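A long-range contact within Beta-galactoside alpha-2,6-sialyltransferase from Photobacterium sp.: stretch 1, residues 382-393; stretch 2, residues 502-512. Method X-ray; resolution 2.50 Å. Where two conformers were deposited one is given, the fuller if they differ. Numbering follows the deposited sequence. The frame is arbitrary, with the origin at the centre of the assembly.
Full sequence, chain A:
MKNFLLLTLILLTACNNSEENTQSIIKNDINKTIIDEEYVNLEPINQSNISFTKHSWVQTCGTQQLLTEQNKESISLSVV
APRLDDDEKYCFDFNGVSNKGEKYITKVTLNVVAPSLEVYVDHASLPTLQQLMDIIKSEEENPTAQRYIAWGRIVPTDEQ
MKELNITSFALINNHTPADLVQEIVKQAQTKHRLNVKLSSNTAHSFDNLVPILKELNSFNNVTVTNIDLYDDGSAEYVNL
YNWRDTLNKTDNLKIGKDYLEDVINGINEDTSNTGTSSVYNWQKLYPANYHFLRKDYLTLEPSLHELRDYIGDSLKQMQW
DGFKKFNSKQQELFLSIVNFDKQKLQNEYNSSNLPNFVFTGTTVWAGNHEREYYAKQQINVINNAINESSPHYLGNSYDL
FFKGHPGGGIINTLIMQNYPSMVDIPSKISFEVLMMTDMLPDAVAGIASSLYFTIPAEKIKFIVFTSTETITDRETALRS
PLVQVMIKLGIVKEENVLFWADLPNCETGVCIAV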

# COMPACT_ATOMS: atom_id res chain seq x y z
N ILE A 382 8.41 -6.24 28.16
CA ILE A 382 7.04 -6.49 28.63
C ILE A 382 7.03 -6.56 30.17
O ILE A 382 6.18 -5.96 30.82
CB ILE A 382 6.43 -7.77 27.98
CG1 ILE A 382 6.25 -7.57 26.47
CG2 ILE A 382 5.08 -8.14 28.61
CD1 ILE A 382 6.13 -8.82 25.69
N ASN A 383 8.00 -7.27 30.73
CA ASN A 383 8.08 -7.44 32.18
C ASN A 383 8.25 -6.14 32.93
O ASN A 383 7.63 -5.94 33.96
CB ASN A 383 9.17 -8.44 32.57
CG ASN A 383 8.77 -9.86 32.25
OD1 ASN A 383 7.58 -10.13 32.05
ND2 ASN A 383 9.74 -10.76 32.19
N ASN A 384 9.05 -5.25 32.36
CA ASN A 384 9.22 -3.94 32.95
C ASN A 384 7.91 -3.16 33.06
O ASN A 384 7.66 -2.50 34.07
CB ASN A 384 10.27 -3.18 32.14
CG ASN A 384 11.65 -3.35 32.72
OD1 ASN A 384 11.99 -2.67 33.69
ND2 ASN A 384 12.46 -4.27 32.15
N ALA A 385 7.06 -3.30 32.04
CA ALA A 385 5.74 -2.65 31.98
C ALA A 385 4.69 -3.19 32.97
O ALA A 385 3.87 -2.42 33.48
CB ALA A 385 5.18 -2.69 30.54
N ILE A 386 4.71 -4.51 33.21
CA ILE A 386 3.65 -5.18 33.98
C ILE A 386 4.10 -5.61 35.38
O ILE A 386 3.31 -6.20 36.13
CB ILE A 386 3.08 -6.43 33.24
CG1 ILE A 386 4.03 -7.64 33.40
CG2 ILE A 386 2.72 -6.09 31.78
CD1 ILE A 386 3.67 -8.90 32.56
N ASN A 387 5.36 -5.34 35.73
CA ASN A 387 5.92 -5.70 37.03
C ASN A 387 6.07 -4.45 37.93
O ASN A 387 6.72 -3.47 37.55
CB ASN A 387 7.23 -6.49 36.85
CG ASN A 387 7.75 -7.09 38.17
OD1 ASN A 387 7.81 -6.41 39.19
ND2 ASN A 387 8.16 -8.36 38.13
N GLU A 388 5.46 -4.48 39.11
CA GLU A 388 5.50 -3.32 40.02
C GLU A 388 6.89 -2.92 40.49
O GLU A 388 7.11 -1.75 40.85
CB GLU A 388 4.61 -3.56 41.23
CG GLU A 388 3.13 -3.69 40.87
CD GLU A 388 2.23 -3.63 42.09
OE1 GLU A 388 2.39 -2.68 42.90
OE2 GLU A 388 1.38 -4.53 42.24
N SER A 389 7.82 -3.87 40.49
CA SER A 389 9.17 -3.62 40.96
C SER A 389 10.03 -2.89 39.93
O SER A 389 11.24 -2.72 40.13
CB SER A 389 9.83 -4.93 41.39
OG SER A 389 10.06 -5.77 40.27
N SER A 390 9.42 -2.44 38.84
CA SER A 390 10.13 -1.61 37.84
C SER A 390 9.66 -0.15 37.79
O SER A 390 8.45 0.12 37.92
CB SER A 390 10.02 -2.21 36.44
OG SER A 390 10.45 -1.27 35.45
N PRO A 391 10.60 0.78 37.56
CA PRO A 391 10.17 2.17 37.34
C PRO A 391 9.35 2.36 36.05
O PRO A 391 8.66 3.37 35.93
CB PRO A 391 11.49 2.96 37.27
CG PRO A 391 12.55 1.94 36.96
CD PRO A 391 12.07 0.62 37.50
N HIS A 392 9.40 1.41 35.11
CA HIS A 392 8.61 1.52 33.87
C HIS A 392 7.20 0.93 33.96
O HIS A 392 6.44 0.94 32.99
CB HIS A 392 9.39 0.97 32.68
CG HIS A 392 10.78 1.53 32.60
ND1 HIS A 392 11.03 2.85 32.31
CD2 HIS A 392 11.98 0.97 32.89
CE1 HIS A 392 12.33 3.08 32.38
NE2 HIS A 392 12.93 1.96 32.73
N TYR A 393 6.86 0.44 35.15
CA TYR A 393 5.56 -0.09 35.44
C TYR A 393 4.50 0.84 34.89
O TYR A 393 4.58 2.05 35.10
CB TYR A 393 5.38 -0.20 36.97
CG TYR A 393 4.07 -0.78 37.40
CD1 TYR A 393 3.59 -1.97 36.84
CD2 TYR A 393 3.30 -0.17 38.40
CE1 TYR A 393 2.37 -2.54 37.26
CE2 TYR A 393 2.08 -0.73 38.81
CZ TYR A 393 1.63 -1.91 38.23
OH TYR A 393 0.45 -2.47 38.64
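Stretch 2, residues 502-512: DLPNCETGVCI

What shape does stretch 2 take, and how does it run along stretch 1? It has no regular helix or strand, but it is far from shapeless. Asn505 and Ile512 pair through their backbones, Asn505 N to Ile512 O at 2.8 Å and Ile512 N to Asn505 O at 3.0 Å, so the segment between them closes into a loop. At its tip a type I turn runs from Cys506 to Gly509, held by Gly509 N to Cys506 O at 3.0 Å, and a disulfide, Cys506 SG to Cys511 SG at 2.1 Å, ties the loop across. This loop lies on the end of the helix at 382-386 and on the turn that follows it. The CA of Cys506 is 6.0 Å from the CA of Asn383, and that of Cys511 is 5.4 Å from the CA of Ser389. Between these two points both stretches advance in the same sense, Asn383 to Ser389 alongside Cys506 to Cys511. Stretch 2 doubles back on itself and has no helix or strand axis from which a crossing angle could be taken.

Why does Cys511 give up more surface than any other residue of stretch 2? Its CA-to-CB bond points toward stretch 1, and both its backbone and its side chain are engaged there. The backbone Cys511 N donates a hydrogen bond to Ser389 OG at 2.8 Å, while Cys511 SG lies 3.6 Å from Ser390 CB and 3.7 Å from Asn387 CG. Cys506, the other half of the disulfide, also points toward stretch 1: its CB packs 3.6 Å from Asn383 CB, and its SG comes within 3.5 Å of Asn384 ND2. The bridge thus places sulfur against both the helix and the turn beyond it.

How does Asn384, the most covered residue of stretch 1, reach its partner? Its CA-to-CB bond points sideways, but the amide at its end comes nearer, and Asn384 ND2 donates an almost straight hydrogen bond to Pro504 O at 3.1 Å. The amide oxygen is occupied within stretch 1, where Ser390 OG donates to Asn384 OD1 at 2.7 Å. That same OD1 also lies 3.3 Å from Pro504 CD. Further along, the proline ring meets another, with Pro391 CD 4.1 Å from Pro504 CG, and His392 presents its edge to Pro504, CD2 to CD at 4.1 Å. Leu503 completes this side of the contact, its CD2 lying 3.4 Å from His392 NE2.

What holds the turn after the helix against the tip of the loop? Asn387, the first residue to leave helical angles, starts a type I turn ending at Ser390. Its side-chain nitrogen, Asn387 ND2, donates to Gly509 O at 2.8 Å, and a water links the same nitrogen to Cys506 O. Its oxygen, Asn387 OD1, accepts from Ser389 OG at 2.6 Å; with that proton so used, Ser389 OG is free to accept from Cys511 N. At Gly509 the backbone angles themselves call for glycine, because a CB would be jammed against the preceding carbonyl oxygen.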

# COMPACT_ATOMS: atom_id res chain seq x y z
N ASP A 502 20.75 -0.83 30.02
CA ASP A 502 19.63 0.16 30.09
C ASP A 502 18.41 -0.15 30.96
O ASP A 502 18.08 0.64 31.85
CB ASP A 502 19.28 0.89 28.79
CG ASP A 502 18.68 2.31 29.04
OD1 ASP A 502 18.88 3.21 28.20
OD2 ASP A 502 18.02 2.53 30.07
N LEU A 503 17.73 -1.28 30.74
CA LEU A 503 16.54 -1.52 31.54
C LEU A 503 16.88 -2.52 32.65
O LEU A 503 17.79 -3.33 32.48
CB LEU A 503 15.41 -2.08 30.69
CG LEU A 503 14.80 -1.20 29.61
CD1 LEU A 503 13.83 -2.06 28.79
CD2 LEU A 503 14.10 0.04 30.19
N PRO A 504 16.14 -2.47 33.77
CA PRO A 504 16.34 -3.43 34.84
C PRO A 504 16.03 -4.82 34.34
O PRO A 504 15.18 -4.98 33.48
CB PRO A 504 15.29 -3.04 35.89
CG PRO A 504 14.68 -1.76 35.45
CD PRO A 504 15.07 -1.49 34.06
N ASN A 505 16.71 -5.81 34.89
CA ASN A 505 16.44 -7.19 34.54
C ASN A 505 15.31 -7.80 35.41
O ASN A 505 15.48 -8.07 36.62
CB ASN A 505 17.73 -8.01 34.65
CG ASN A 505 17.57 -9.43 34.11
OD1 ASN A 505 16.48 -9.83 33.68
ND2 ASN A 505 18.65 -10.20 34.15
N CYS A 506 14.17 -8.05 34.77
CA CYS A 506 13.01 -8.55 35.47
C CYS A 506 12.85 -10.06 35.37
O CYS A 506 11.81 -10.59 35.74
CB CYS A 506 11.77 -7.86 34.95
SG CYS A 506 11.83 -6.08 35.10
N GLU A 507 13.88 -10.76 34.88
CA GLU A 507 13.67 -12.17 34.52
C GLU A 507 13.34 -13.07 35.71
O GLU A 507 12.56 -14.02 35.57
CB GLU A 507 14.82 -12.73 33.66
CG GLU A 507 16.08 -13.10 34.40
CD GLU A 507 17.30 -13.31 33.48
OE1 GLU A 507 18.42 -12.93 33.91
OE2 GLU A 507 17.16 -13.84 32.34
N THR A 508 13.91 -12.75 36.87
CA THR A 508 13.68 -13.55 38.10
C THR A 508 12.32 -13.29 38.72
O THR A 508 11.96 -13.97 39.66
CB THR A 508 14.71 -13.25 39.22
OG1 THR A 508 14.57 -11.88 39.64
CG2 THR A 508 16.16 -13.54 38.76
N GLY A 509 11.57 -12.32 38.22
CA GLY A 509 10.33 -11.93 38.86
C GLY A 509 10.49 -10.66 39.69
O GLY A 509 9.50 -9.99 40.03
N VAL A 510 11.73 -10.31 40.03
CA VAL A 510 11.99 -9.01 40.62
C VAL A 510 12.85 -8.22 39.63
O VAL A 510 13.79 -8.77 39.03
CB VAL A 510 12.67 -9.11 42.03
CG1 VAL A 510 12.70 -7.75 42.73
CG2 VAL A 510 11.96 -10.17 42.92
N CYS A 511 12.52 -6.95 39.45
CA CYS A 511 13.25 -6.09 38.53
C CYS A 511 14.52 -5.51 39.18
O CYS A 511 14.47 -4.62 40.02
CB CYS A 511 12.33 -5.00 37.97
SG CYS A 511 10.96 -5.61 36.94
N ILE A 512 15.68 -6.04 38.79
CA ILE A 512 16.96 -5.67 39.37
C ILE A 512 17.73 -4.72 38.45
O ILE A 512 17.92 -5.02 37.27
CB ILE A 512 17.82 -6.92 39.66
CG1 ILE A 512 17.14 -7.77 40.74
CG2 ILE A 512 19.23 -6.53 40.08
CD1 ILE A 512 17.66 -9.18 40.86
O HOH W 1 8.80 -9.85 35.75
O HOH W 2 15.60 2.04 33.41